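PDB 2A6Z: Emp47p (form2) from Saccharomyces cerevisiae, which acts as a cargo receptor in glycoprotein secretion, through a calcium-independent carbohydrate recognition domain, and is probably required for export of EMP46 from the endoplasmic reticulum. Local coordinates for residues S75-G80 with D113-L118; G81-F86 with Q109-N114; Q97-P102 with T198-A203; T121-L126 with D140-S145. One frame throughout, in Å; residues are numbered along the deposited sequence. Where two conformers were deposited one is given.

In the fold
All four contacts belong to one beta sandwich of the legume-like lectin family and involve the same antiparallel sheet. Contacts 2 and 3 are buried, contact 2 nearest the chain centre; contacts 1 and 4 are partly so. In contact 2, strands 81-88 and 108-113 pair through backbone bonds and apolar side chains. Contact 1 joins the loops running into and out of those two strands, and there amides and waters replace the apolar packing. Contact 3 lays a tight turn on the neighbouring strand 192-200; Trp-85 and Thr-198 connect it to contact 2. Contact 4 extends the sheet from strand 121-128 to its outermost strand 144-147, using a guanidinium and a serine hydroxyl beside an aromatic ring.

Contact 1: S75-G80 with D113-L118; sequences SGQTDG and DNNGPL
Asn-114 reaches the backbone of Gly-76 and Thr-78 because chi1 of 72° sets CG between its own backbone N and carbonyl carbon, while chi2 of 8° turns OD1 toward the facing loop. In this legume-like lectin fold the two loops are neighbours at one end of the sheet: residues 75-80 lead into strand 81-88, whereas residues 113-118 lead out of strand 108-113. The Asn-114 amide is held at both ends. Its ND2 donates to Gly-76 O at 3.1 Å, and this donor stands above the plane of the glycine carbonyl. Its OD1 accepts from Thr-78 N, also at 3.1 Å, in the carbonyl plane and on a lone pair, so that the two bonds fix the rotation of the amide.

Alongside, the extended Gln-77 side chain and that of Asn-115 cross at about a right angle, with amide planes 74° apart, and Asn-115 CB lies 3.2 Å from Thr-78 O. Each segment is also braced internally: Thr-78 OG1 accepts from Gly-80 N in an ST turn, and Asp-113 OD2 accepts from Asn-115 N in an Asx turn. That carboxylate oxygen has a further partner in Tyr-139 OH. Two waters complete the contact. One accepts from Asn-114 N at 2.9 Å; the second donates both to Gly-80 O at 2.8 Å and to Asp-113 OD2 at 2.7 Å.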
loop_
_atom_site.group_PDB
_atom_site.type_symbol
_atom_site.label_atom_id
_atom_site.label_comp_id
_atom_site.label_asym_id
_atom_site.label_seq_id
_atom_site.Cartn_x
_atom_site.Cartn_y
_atom_site.Cartn_z
ATOM N N SER A 75 6.817 1.458 -19.228
ATOM C CA SER A 75 6.003 2.686 -19.320
ATOM C C SER A 75 4.866 2.403 -20.297
ATOM O O SER A 75 5.101 1.982 -21.413
ATOM C CB SER A 75 6.843 3.796 -19.960
ATOM O OG SER A 75 6.081 4.959 -20.163
ATOM N N GLY A 76 3.655 2.648 -19.835
ATOM C CA GLY A 76 2.456 2.465 -20.659
ATOM C C GLY A 76 1.282 2.068 -19.744
ATOM O O GLY A 76 1.375 1.600 -18.649
ATOM N N GLN A 77 0.092 2.380 -20.180
ATOM C CA GLN A 77 -1.097 1.982 -19.420
ATOM C C GLN A 77 -1.236 0.499 -19.321
ATOM O O GLN A 77 -1.074 -0.245 -20.283
ATOM C CB GLN A 77 -2.324 2.615 -20.094
ATOM C CG GLN A 77 -3.543 2.330 -19.143
ATOM C CD GLN A 77 -4.666 3.168 -19.851
ATOM O OE1 GLN A 77 -5.799 3.188 -19.495
ATOM N NE2 GLN A 77 -4.162 3.920 -20.857
ATOM N N THR A 78 -1.536 -0.038 -18.168
ATOM C CA THR A 78 -1.726 -1.491 -17.994
ATOM C C THR A 78 -2.857 -1.615 -17.027
ATOM O O THR A 78 -3.280 -0.620 -16.408
ATOM C CB THR A 78 -0.496 -2.179 -17.367
ATOM O OG1 THR A 78 -0.488 -1.971 -15.998
ATOM C CG2 THR A 78 0.742 -1.844 -18.142
ATOM N N ASP A 79 -3.367 -2.839 -16.818
ATOM C CA ASP A 79 -4.338 -3.121 -15.797
ATOM C C ASP A 79 -3.696 -3.625 -14.490
ATOM O O ASP A 79 -4.386 -4.095 -13.600
ATOM C CB ASP A 79 -5.446 -4.043 -16.327
ATOM C CG ASP A 79 -4.926 -5.424 -16.713
ATOM O OD1 ASP A 79 -3.883 -5.857 -16.298
ATOM O OD2 ASP A 79 -5.629 -6.100 -17.530
ATOM N N GLY A 80 -2.374 -3.464 -14.401
ATOM C CA GLY A 80 -1.655 -3.757 -13.164
ATOM C C GLY A 80 -1.883 -2.621 -12.128
ATOM O O GLY A 80 -2.590 -1.662 -12.354
ATOM N N ASP A 113 -2.131 3.266 -9.671
ATOM C CA ASP A 113 -2.311 2.606 -10.977
ATOM C C ASP A 113 -2.513 3.669 -12.015
ATOM O O ASP A 113 -2.544 4.887 -11.745
ATOM C CB ASP A 113 -3.412 1.541 -10.976
ATOM C CG ASP A 113 -4.773 2.101 -11.376
ATOM O OD1 ASP A 113 -5.194 3.124 -10.789
ATOM O OD2 ASP A 113 -5.380 1.532 -12.326
ATOM N N ASN A 114 -2.663 3.227 -13.288
ATOM C CA ASN A 114 -2.783 4.193 -14.371
ATOM C C ASN A 114 -3.915 3.825 -15.340
ATOM O O ASN A 114 -3.966 4.402 -16.432
ATOM C CB ASN A 114 -1.470 4.409 -15.096
ATOM C CG ASN A 114 -1.028 3.251 -15.965
ATOM O OD1 ASN A 114 -1.766 2.305 -16.167
ATOM N ND2 ASN A 114 0.211 3.349 -16.434
ATOM N N ASN A 115 -4.764 2.867 -14.987
ATOM C CA ASN A 115 -5.801 2.380 -15.908
ATOM C C ASN A 115 -7.113 3.146 -15.833
ATOM O O ASN A 115 -8.028 2.787 -16.583
ATOM C CB ASN A 115 -6.041 0.883 -15.648
ATOM C CG ASN A 115 -6.518 0.158 -16.917
ATOM O OD1 ASN A 115 -6.124 0.489 -18.037
ATOM N ND2 ASN A 115 -7.332 -0.835 -16.696
ATOM N N GLY A 116 -7.218 4.137 -14.952
ATOM C CA GLY A 116 -8.434 4.889 -14.812
ATOM C C GLY A 116 -8.437 6.130 -15.714
ATOM O O GLY A 116 -7.506 6.402 -16.456
ATOM N N PRO A 117 -9.522 6.880 -15.628
ATOM C CA PRO A 117 -9.796 7.971 -16.603
ATOM C C PRO A 117 -8.916 9.170 -16.425
ATOM O O PRO A 117 -8.933 10.043 -17.309
ATOM C CB PRO A 117 -11.268 8.301 -16.381
ATOM C CG PRO A 117 -11.601 7.801 -15.045
ATOM C CD PRO A 117 -10.678 6.637 -14.728
ATOM N N LEU A 118 -8.153 9.258 -15.341
ATOM C CA LEU A 118 -7.305 10.438 -15.053
ATOM C C LEU A 118 -5.834 10.105 -15.307
ATOM O O LEU A 118 -4.999 10.980 -15.082
ATOM C CB LEU A 118 -7.450 10.932 -13.617
ATOM C CG LEU A 118 -8.906 11.163 -13.153
ATOM C CD1 LEU A 118 -8.853 11.683 -11.744
ATOM C CD2 LEU A 118 -9.703 12.005 -14.123
HETATM O O HOH W 1 -2.006 0.470 -13.996
HETATM O O HOH W 2 -5.329 -1.136 -12.801
#

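Contact 2: G81-F86 with Q109-N114; sequences GISFWF and QLLVDN
Ile-82 and Val-112 lie side by side and point the same way, Ile-82 CG2 resting 3.7 Å from Val-112 CB. They belong to an antiparallel strand pair within one sheet of the lectin beta sandwich, whose short axes run at 165° to each other and approach to 4.6 Å. On the same face, the Phe-84 ring reaches toward Val-112: CE2 comes to 4.2 Å from Val-112 CG2, which meets the ring at its edge, while Phe-84 CB packs on Leu-110 CB. This face is directed into the sandwich, where Trp-67, Phe-69 and Ile-159 of the opposing sheet meet the Phe-84 ring.

The backbone ladder is regular. Ile-82 with Val-112 and Phe-84 with Leu-110 form hydrogen-bonded pairs, and all four N-H...O bonds are nearly straight, as the 172° at Val-112 N to Ile-82 O illustrates. Between them, in the non-hydrogen-bonded pair of Ser-83 with Leu-111, Ser-83 CA comes to 3.2 Å from Leu-110 O in a CA-H...O contact.

The other face is more polar. Trp-85 and Gln-109 run alongside each other with ring and amide planes 9° apart, and Gln-109 CG makes a CH-pi contact 4.0 Å from the centroid of the six-membered ring. Trp-85 NE1 is hydrogen-bonded to Thr-198 OG1. Gln-109 CG lies anti to the backbone N, and beyond it the extended chain carries the amide toward Ser-83. In the serine conformer described here, one of two modelled, Gln-109 NE2 donates to Ser-83 OG at 2.9 Å, with the hydroxyl oxygen in the amide plane.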
loop_
_atom_site.group_PDB
_atom_site.type_symbol
_atom_site.label_atom_id
_atom_site.label_comp_id
_atom_site.label_asym_id
_atom_site.label_seq_id
_atom_site.Cartn_x
_atom_site.Cartn_y
_atom_site.Cartn_z
ATOM N N GLY A 81 -1.200 -2.786 -10.996
ATOM C CA GLY A 81 -1.219 -1.735 -9.975
ATOM C C GLY A 81 -0.660 -2.260 -8.686
ATOM O O GLY A 81 -0.406 -3.478 -8.536
ATOM N N ILE A 82 -0.462 -1.327 -7.779
ATOM C CA ILE A 82 0.093 -1.639 -6.433
ATOM C C ILE A 82 -0.877 -1.048 -5.409
ATOM O O ILE A 82 -1.322 0.093 -5.557
ATOM C CB ILE A 82 1.549 -1.146 -6.264
ATOM C CG1 ILE A 82 2.106 -1.505 -4.872
ATOM C CG2 ILE A 82 1.726 0.351 -6.551
ATOM C CD1 ILE A 82 3.587 -1.304 -4.715
ATOM N N SER A 83 -1.201 -1.867 -4.428
ATOM C CA SER A 83 -2.163 -1.479 -3.379
ATOM C C SER A 83 -1.522 -1.594 -2.009
ATOM O O SER A 83 -0.842 -2.571 -1.665
ATOM C CB SER A 83 -3.341 -2.429 -3.409
ATOM O OG SER A 83 -4.230 -2.147 -4.478
ATOM N N PHE A 84 -1.781 -0.565 -1.196
ATOM C CA PHE A 84 -1.324 -0.472 0.192
ATOM C C PHE A 84 -2.548 -0.563 1.084
ATOM O O PHE A 84 -3.523 0.139 0.850
ATOM C CB PHE A 84 -0.567 0.845 0.441
ATOM C CG PHE A 84 0.575 1.058 -0.516
ATOM C CD1 PHE A 84 1.856 0.659 -0.193
ATOM C CD2 PHE A 84 0.378 1.690 -1.754
ATOM C CE1 PHE A 84 2.912 0.847 -1.057
ATOM C CE2 PHE A 84 1.409 1.842 -2.650
ATOM C CZ PHE A 84 2.695 1.429 -2.278
ATOM N N TRP A 85 -2.490 -1.450 2.077
ATOM C CA TRP A 85 -3.686 -1.843 2.802
ATOM C C TRP A 85 -3.611 -1.497 4.295
ATOM O O TRP A 85 -2.534 -1.617 4.899
ATOM C CB TRP A 85 -3.876 -3.358 2.702
ATOM C CG TRP A 85 -3.975 -3.866 1.291
ATOM C CD1 TRP A 85 -2.931 -4.310 0.514
ATOM C CD2 TRP A 85 -5.169 -3.985 0.497
ATOM N NE1 TRP A 85 -3.409 -4.711 -0.738
ATOM C CE2 TRP A 85 -4.762 -4.530 -0.749
ATOM C CE3 TRP A 85 -6.529 -3.712 0.725
ATOM C CZ2 TRP A 85 -5.683 -4.802 -1.790
ATOM C CZ3 TRP A 85 -7.418 -3.992 -0.295
ATOM C CH2 TRP A 85 -7.003 -4.526 -1.537
ATOM N N PHE A 86 -4.747 -1.164 4.846
ATOM C CA PHE A 86 -4.939 -0.999 6.286
ATOM C C PHE A 86 -6.357 -1.531 6.581
ATOM O O PHE A 86 -7.316 -0.807 6.404
ATOM C CB PHE A 86 -4.747 0.477 6.658
ATOM C CG PHE A 86 -4.983 0.757 8.148
ATOM C CD1 PHE A 86 -3.990 0.373 9.055
ATOM C CD2 PHE A 86 -6.138 1.379 8.625
ATOM C CE1 PHE A 86 -4.140 0.606 10.426
ATOM C CE2 PHE A 86 -6.278 1.622 9.958
ATOM C CZ PHE A 86 -5.270 1.250 10.864
ATOM N N GLN A 109 -7.978 0.860 1.275
ATOM C CA GLN A 109 -7.070 0.497 0.219
ATOM C C GLN A 109 -6.538 1.794 -0.418
ATOM O O GLN A 109 -7.326 2.668 -0.788
ATOM C CB GLN A 109 -7.821 -0.316 -0.855
ATOM C CG GLN A 109 -6.958 -0.709 -2.046
ATOM C CD GLN A 109 -7.754 -1.035 -3.308
ATOM O OE1 GLN A 109 -8.927 -0.742 -3.432
ATOM N NE2 GLN A 109 -7.106 -1.671 -4.251
ATOM N N LEU A 110 -5.224 1.873 -0.581
ATOM C CA LEU A 110 -4.617 2.968 -1.388
ATOM C C LEU A 110 -4.082 2.309 -2.651
ATOM O O LEU A 110 -3.207 1.441 -2.565
ATOM C CB LEU A 110 -3.480 3.661 -0.640
ATOM C CG LEU A 110 -3.885 4.313 0.663
ATOM C CD1 LEU A 110 -2.672 4.916 1.368
ATOM C CD2 LEU A 110 -4.925 5.406 0.462
ATOM N N LEU A 111 -4.615 2.735 -3.788
ATOM C CA LEU A 111 -4.268 2.122 -5.073
ATOM C C LEU A 111 -3.438 3.096 -5.904
ATOM O O LEU A 111 -3.893 4.234 -6.147
ATOM C CB LEU A 111 -5.538 1.770 -5.853
ATOM C CG LEU A 111 -5.305 1.241 -7.282
ATOM C CD1 LEU A 111 -4.547 -0.079 -7.282
ATOM C CD2 LEU A 111 -6.667 1.068 -7.964
ATOM N N VAL A 112 -2.270 2.665 -6.355
ATOM C CA VAL A 112 -1.490 3.390 -7.339
ATOM C C VAL A 112 -1.585 2.603 -8.644
ATOM O O VAL A 112 -1.215 1.433 -8.732
ATOM C CB VAL A 112 -0.031 3.587 -6.881
ATOM C CG1 VAL A 112 0.788 4.196 -7.997
ATOM C CG2 VAL A 112 0.018 4.422 -5.609
ATOM N N ASP A 113 -2.131 3.266 -9.671
ATOM C CA ASP A 113 -2.311 2.606 -10.977
ATOM C C ASP A 113 -2.513 3.669 -12.015
ATOM O O ASP A 113 -2.544 4.887 -11.745
ATOM C CB ASP A 113 -3.412 1.541 -10.976
ATOM C CG ASP A 113 -4.773 2.101 -11.376
ATOM O OD1 ASP A 113 -5.194 3.124 -10.789
ATOM O OD2 ASP A 113 -5.380 1.532 -12.326
ATOM N N ASN A 114 -2.663 3.227 -13.288
ATOM C CA ASN A 114 -2.783 4.193 -14.371
ATOM C C ASN A 114 -3.915 3.825 -15.340
ATOM O O ASN A 114 -3.966 4.402 -16.432
ATOM C CB ASN A 114 -1.470 4.409 -15.096
ATOM C CG ASN A 114 -1.028 3.251 -15.965
ATOM O OD1 ASN A 114 -1.766 2.305 -16.167
ATOM N ND2 ASN A 114 0.211 3.349 -16.434
#

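Contact 3: Q97-P102 with T198-A203; sequences QLYNGP and TAQNGA
Tyr-99 and Asn-100 are the two central residues of a type I' beta turn from Leu-98 to Gly-101, and with them the turn rests against Thr-198 and Gln-200 at the end of a sheet strand of the lectin fold. The turn is closed by Gly-101 N to Leu-98 O at 2.8 Å and by the return bond from Leu-98 N to Gly-101 O; a classic beta bulge places Gln-97 and Leu-98 together opposite Gly-101.

One direct hydrogen bond carries the contact: Thr-198 OG1 donates to Tyr-99 O at 2.7 Å, from a point 36° above the carbonyl plane. Chi1 of 64° puts OG1 between the backbone N and carbonyl carbon of Thr-198, and leaves CG2 to pack 3.4 Å from Asn-100 O. The same hydroxyl also serves as the acceptor for Trp-85, so its proton and an acceptor position are both engaged.

Gln-200 makes the second point of contact. Its OE1 lies 3.4 Å from Tyr-99 CA, and its NE2 approaches the tyrosine ring obliquely at CD1, with amide and ring planes 38° apart. A water links the two segments, accepting from Asn-100 N at 2.9 Å and donating to Gln-200 OE1 at 3.0 Å. The far end of the amide is tied down too, NE2 donating to Asp-79 O.

Strand 192-200 runs between strands 48-58 and 81-88. The turn reaches both ways across the sheet: Asn-100 ND2 hydrogen-bonds to Glu-30 OE1 of strand 26-30 and Gly-49 O of strand 48-58, whereas the Tyr-99 side chain touches Ser-83 of strand 81-88 and Gln-109, Leu-111 and Asp-113 of strand 108-113.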
loop_
_atom_site.group_PDB
_atom_site.type_symbol
_atom_site.label_atom_id
_atom_site.label_comp_id
_atom_site.label_asym_id
_atom_site.label_seq_id
_atom_site.Cartn_x
_atom_site.Cartn_y
_atom_site.Cartn_z
ATOM N N GLN A 97 -8.288 -11.318 -4.692
ATOM C CA GLN A 97 -8.931 -10.946 -5.922
ATOM C C GLN A 97 -8.836 -9.501 -6.330
ATOM O O GLN A 97 -9.287 -9.152 -7.451
ATOM C CB GLN A 97 -10.426 -11.309 -5.843
ATOM C CG GLN A 97 -10.701 -12.793 -5.685
ATOM C CD GLN A 97 -12.179 -13.090 -5.670
ATOM O OE1 GLN A 97 -12.814 -13.107 -6.749
ATOM N NE2 GLN A 97 -12.775 -13.218 -4.474
ATOM N N LEU A 98 -8.260 -8.623 -5.507
ATOM C CA LEU A 98 -8.186 -7.188 -5.827
ATOM C C LEU A 98 -6.727 -6.757 -5.736
ATOM O O LEU A 98 -6.184 -6.589 -4.650
ATOM C CB LEU A 98 -9.065 -6.427 -4.819
ATOM C CG LEU A 98 -9.062 -4.881 -4.983
ATOM C CD1 LEU A 98 -9.490 -4.492 -6.397
ATOM C CD2 LEU A 98 -9.960 -4.298 -3.917
ATOM N N TYR A 99 -6.061 -6.671 -6.914
ATOM C CA TYR A 99 -4.623 -6.376 -6.947
ATOM C C TYR A 99 -3.871 -7.296 -6.005
ATOM O O TYR A 99 -2.889 -6.912 -5.316
ATOM C CB TYR A 99 -4.281 -4.857 -6.611
ATOM C CG TYR A 99 -4.948 -3.978 -7.651
ATOM C CD1 TYR A 99 -4.308 -3.701 -8.848
ATOM C CD2 TYR A 99 -6.241 -3.505 -7.490
ATOM C CE1 TYR A 99 -4.905 -2.933 -9.824
ATOM C CE2 TYR A 99 -6.858 -2.748 -8.469
ATOM C CZ TYR A 99 -6.171 -2.480 -9.645
ATOM O OH TYR A 99 -6.837 -1.715 -10.599
ATOM N N ASN A 100 -4.222 -8.587 -6.021
ATOM C CA ASN A 100 -3.581 -9.617 -5.186
ATOM C C ASN A 100 -3.733 -9.378 -3.692
ATOM O O ASN A 100 -2.955 -9.908 -2.917
ATOM C CB ASN A 100 -2.116 -9.799 -5.614
ATOM C CG ASN A 100 -1.523 -11.083 -4.985
ATOM O OD1 ASN A 100 -2.169 -12.156 -5.060
ATOM N ND2 ASN A 100 -0.353 -10.978 -4.416
ATOM N N GLY A 101 -4.782 -8.658 -3.327
ATOM C CA GLY A 101 -5.230 -8.443 -1.982
ATOM C C GLY A 101 -6.748 -8.610 -1.890
ATOM O O GLY A 101 -7.372 -9.085 -2.837
ATOM N N PRO A 102 -7.319 -8.309 -0.733
ATOM C CA PRO A 102 -8.706 -8.716 -0.472
ATOM C C PRO A 102 -9.744 -7.818 -1.112
ATOM O O PRO A 102 -9.798 -6.634 -0.864
ATOM C CB PRO A 102 -8.788 -8.672 1.061
ATOM C CG PRO A 102 -7.764 -7.589 1.417
ATOM C CD PRO A 102 -6.639 -7.809 0.467
ATOM N N THR A 198 0.450 -5.150 -1.890
ATOM C CA THR A 198 0.254 -6.218 -2.858
ATOM C C THR A 198 0.348 -5.576 -4.237
ATOM O O THR A 198 0.064 -4.387 -4.440
ATOM C CB THR A 198 -1.106 -6.912 -2.673
ATOM O OG1 THR A 198 -2.172 -6.007 -2.926
ATOM C CG2 THR A 198 -1.266 -7.449 -1.265
ATOM N N ALA A 199 0.702 -6.385 -5.240
ATOM C CA ALA A 199 0.779 -5.812 -6.607
ATOM C C ALA A 199 0.604 -6.938 -7.613
ATOM O O ALA A 199 0.834 -8.111 -7.347
ATOM C CB ALA A 199 2.070 -5.063 -6.877
ATOM N N GLN A 200 0.205 -6.493 -8.821
ATOM C CA GLN A 200 0.119 -7.354 -9.982
ATOM C C GLN A 200 0.533 -6.508 -11.194
ATOM O O GLN A 200 0.259 -5.292 -11.209
ATOM C CB GLN A 200 -1.287 -7.924 -10.177
ATOM C CG GLN A 200 -2.289 -6.826 -10.615
ATOM C CD GLN A 200 -3.729 -7.230 -10.625
ATOM O OE1 GLN A 200 -4.064 -8.152 -9.837
ATOM N NE2 GLN A 200 -4.511 -6.553 -11.484
ATOM N N ASN A 201 1.106 -7.122 -12.218
ATOM C CA ASN A 201 1.360 -6.392 -13.436
ATOM C C ASN A 201 0.476 -6.795 -14.621
ATOM O O ASN A 201 0.465 -6.073 -15.626
ATOM C CB ASN A 201 2.855 -6.341 -13.810
ATOM C CG ASN A 201 3.487 -7.688 -13.956
ATOM O OD1 ASN A 201 2.802 -8.722 -14.016
ATOM N ND2 ASN A 201 4.819 -7.711 -14.035
ATOM N N GLY A 202 -0.255 -7.880 -14.483
ATOM C CA GLY A 202 -1.207 -8.316 -15.553
ATOM C C GLY A 202 -0.478 -8.667 -16.814
ATOM O O GLY A 202 0.710 -8.956 -16.828
ATOM N N ALA A 203 -1.256 -8.712 -17.889
ATOM C CA ALA A 203 -0.801 -9.265 -19.162
ATOM C C ALA A 203 -0.808 -8.225 -20.295
ATOM O O ALA A 203 -0.471 -8.591 -21.417
ATOM C CB ALA A 203 -1.671 -10.432 -19.580
HETATM O O HOH W 3 -5.775 -9.922 -8.114
#

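Contact 4: T121-L126 with D140-S145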
loop_
_atom_site.group_PDB
_atom_site.type_symbol
_atom_site.label_atom_id
_atom_site.label_comp_id
_atom_site.label_asym_id
_atom_site.label_seq_id
_atom_site.Cartn_x
_atom_site.Cartn_y
_atom_site.Cartn_z
ATOM N N THR A 121 -2.515 7.742 -10.939
ATOM C CA THR A 121 -3.119 8.304 -9.751
ATOM C C THR A 121 -2.730 7.492 -8.511
ATOM O O THR A 121 -2.368 6.301 -8.606
ATOM C CB THR A 121 -4.655 8.310 -9.812
ATOM O OG1 THR A 121 -5.164 7.038 -10.258
ATOM C CG2 THR A 121 -5.186 9.346 -10.790
ATOM N N LEU A 122 -2.892 8.149 -7.362
ATOM C CA LEU A 122 -3.029 7.497 -6.052
ATOM C C LEU A 122 -4.445 7.749 -5.618
ATOM O O LEU A 122 -4.895 8.895 -5.520
ATOM C CB LEU A 122 -1.985 8.057 -5.062
ATOM C CG LEU A 122 -1.947 7.248 -3.733
ATOM C CD1 LEU A 122 -0.592 7.522 -3.077
ATOM C CD2 LEU A 122 -3.050 7.612 -2.736
ATOM N N ARG A 123 -5.168 6.675 -5.313
ATOM C CA ARG A 123 -6.571 6.755 -4.956
ATOM C C ARG A 123 -6.809 6.069 -3.616
ATOM O O ARG A 123 -6.233 5.007 -3.313
ATOM C CB ARG A 123 -7.426 6.027 -6.005
ATOM C CG ARG A 123 -7.498 6.789 -7.327
ATOM C CD ARG A 123 -7.976 5.887 -8.483
ATOM N NE ARG A 123 -8.075 6.735 -9.730
ATOM C CZ ARG A 123 -9.124 7.438 -10.091
ATOM N NH1 ARG A 123 -10.249 7.461 -9.353
ATOM N NH2 ARG A 123 -9.059 8.144 -11.235
ATOM N N GLY A 124 -7.727 6.640 -2.852
ATOM C CA GLY A 124 -8.225 5.982 -1.612
ATOM C C GLY A 124 -9.576 5.344 -1.891
ATOM O O GLY A 124 -10.471 5.932 -2.504
ATOM N N GLN A 125 -9.696 4.124 -1.385
ATOM C CA GLN A 125 -10.905 3.340 -1.496
ATOM C C GLN A 125 -11.286 2.804 -0.082
ATOM O O GLN A 125 -10.362 2.451 0.684
ATOM C CB GLN A 125 -10.763 2.121 -2.425
ATOM C CG GLN A 125 -10.028 2.408 -3.736
ATOM C CD GLN A 125 -10.698 3.247 -4.785
ATOM O OE1 GLN A 125 -10.052 4.099 -5.391
ATOM N NE2 GLN A 125 -11.991 2.993 -5.057
ATOM N N LEU A 126 -12.565 2.731 0.201
ATOM C CA LEU A 126 -13.038 2.200 1.502
ATOM C C LEU A 126 -14.039 1.091 1.237
ATOM O O LEU A 126 -14.804 1.127 0.290
ATOM C CB LEU A 126 -13.779 3.279 2.285
ATOM C CG LEU A 126 -12.889 4.435 2.730
ATOM C CD1 LEU A 126 -13.732 5.659 2.996
ATOM C CD2 LEU A 126 -11.984 3.992 3.902
ATOM N N ASP A 140 -14.739 5.491 -10.078
ATOM C CA ASP A 140 -15.836 6.381 -9.626
ATOM C C ASP A 140 -16.024 6.308 -8.127
ATOM O O ASP A 140 -16.537 7.291 -7.515
ATOM C CB ASP A 140 -17.105 5.983 -10.325
ATOM C CG ASP A 140 -17.900 7.113 -10.847
ATOM O OD1 ASP A 140 -18.812 6.959 -11.658
ATOM O OD2 ASP A 140 -17.649 8.176 -10.241
ATOM N N GLN A 141 -15.620 5.196 -7.513
ATOM C CA GLN A 141 -15.861 4.966 -6.078
ATOM C C GLN A 141 -14.701 5.430 -5.212
ATOM O O GLN A 141 -14.862 5.424 -3.993
ATOM C CB GLN A 141 -16.191 3.476 -5.811
ATOM C CG GLN A 141 -17.543 3.165 -6.495
ATOM C CD GLN A 141 -18.328 1.958 -6.193
ATOM O OE1 GLN A 141 -17.640 1.037 -5.787
ATOM N NE2 GLN A 141 -19.653 1.976 -6.405
ATOM N N SER A 142 -13.580 5.910 -5.778
ATOM C CA SER A 142 -12.517 6.486 -4.912
ATOM C C SER A 142 -13.120 7.573 -4.053
ATOM O O SER A 142 -13.849 8.438 -4.569
ATOM C CB SER A 142 -11.440 7.098 -5.794
ATOM O OG SER A 142 -10.974 6.193 -6.771
ATOM N N PHE A 143 -12.794 7.571 -2.753
ATOM C CA PHE A 143 -13.287 8.679 -1.924
ATOM C C PHE A 143 -12.392 9.886 -2.060
ATOM O O PHE A 143 -12.846 10.979 -1.711
ATOM C CB PHE A 143 -13.493 8.277 -0.444
ATOM C CG PHE A 143 -12.207 7.962 0.330
ATOM C CD1 PHE A 143 -11.536 9.010 0.968
ATOM C CD2 PHE A 143 -11.695 6.669 0.398
ATOM C CE1 PHE A 143 -10.351 8.767 1.657
ATOM C CE2 PHE A 143 -10.499 6.434 1.115
ATOM C CZ PHE A 143 -9.845 7.475 1.738
ATOM N N ALA A 144 -11.164 9.698 -2.528
ATOM C CA ALA A 144 -10.207 10.786 -2.668
ATOM C C ALA A 144 -9.129 10.296 -3.628
ATOM O O ALA A 144 -8.929 9.097 -3.769
ATOM C CB ALA A 144 -9.619 11.183 -1.324
ATOM N N SER A 145 -8.429 11.247 -4.240
ATOM C CA SER A 145 -7.369 10.876 -5.165
ATOM C C SER A 145 -6.492 12.050 -5.465
ATOM O O SER A 145 -6.863 13.217 -5.224
ATOM C CB SER A 145 -7.977 10.316 -6.463
ATOM O OG SER A 145 -8.716 11.388 -7.125
HETATM O O HOH W 4 -14.373 4.077 -1.667
#
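Arg-123 runs past Ser-142 and Ser-145 where strand 121-128 meets the outermost strand of its sheet in the lectin beta sandwich. CB lies 3.6 Å from Ser-142 OG, and CG packs on Ser-145 CB at 3.7 Å. The chain is extended from CG to NE, with CD also near Ser-142 OG. At the tip, NE donates to Thr-121 OG1, while NH1 donates to Ser-142 OG at 3.0 Å with the acceptor in the guanidinium plane; NH2 packs against Leu-118.

Ser-142 OG in turn donates a hydrogen bond to Gln-125 OE1 at 2.7 Å, in the carbonyl plane on a lone pair, and Gln-125 NE2 bonds to Ile-138 O. Backbone bonds from Gly-124 N to Ala-144 O and from Phe-143 N to Gly-124 O join the two segments. Farther along, Leu-126 CD1 lies over the Phe-143 ring, 3.9 Å from its centroid, and Leu-126 CG is packed tightly at 3.4 Å from Phe-143 CD2. Cys-146, just beyond, is disulfide-bonded to Cys-180 of the other sheet.

The serine hydroxyl thus accepts from a cationic donor and donates to an amide oxygen; the arginine charge would be expected to polarise it and strengthen its short bond to Gln-125 OE1.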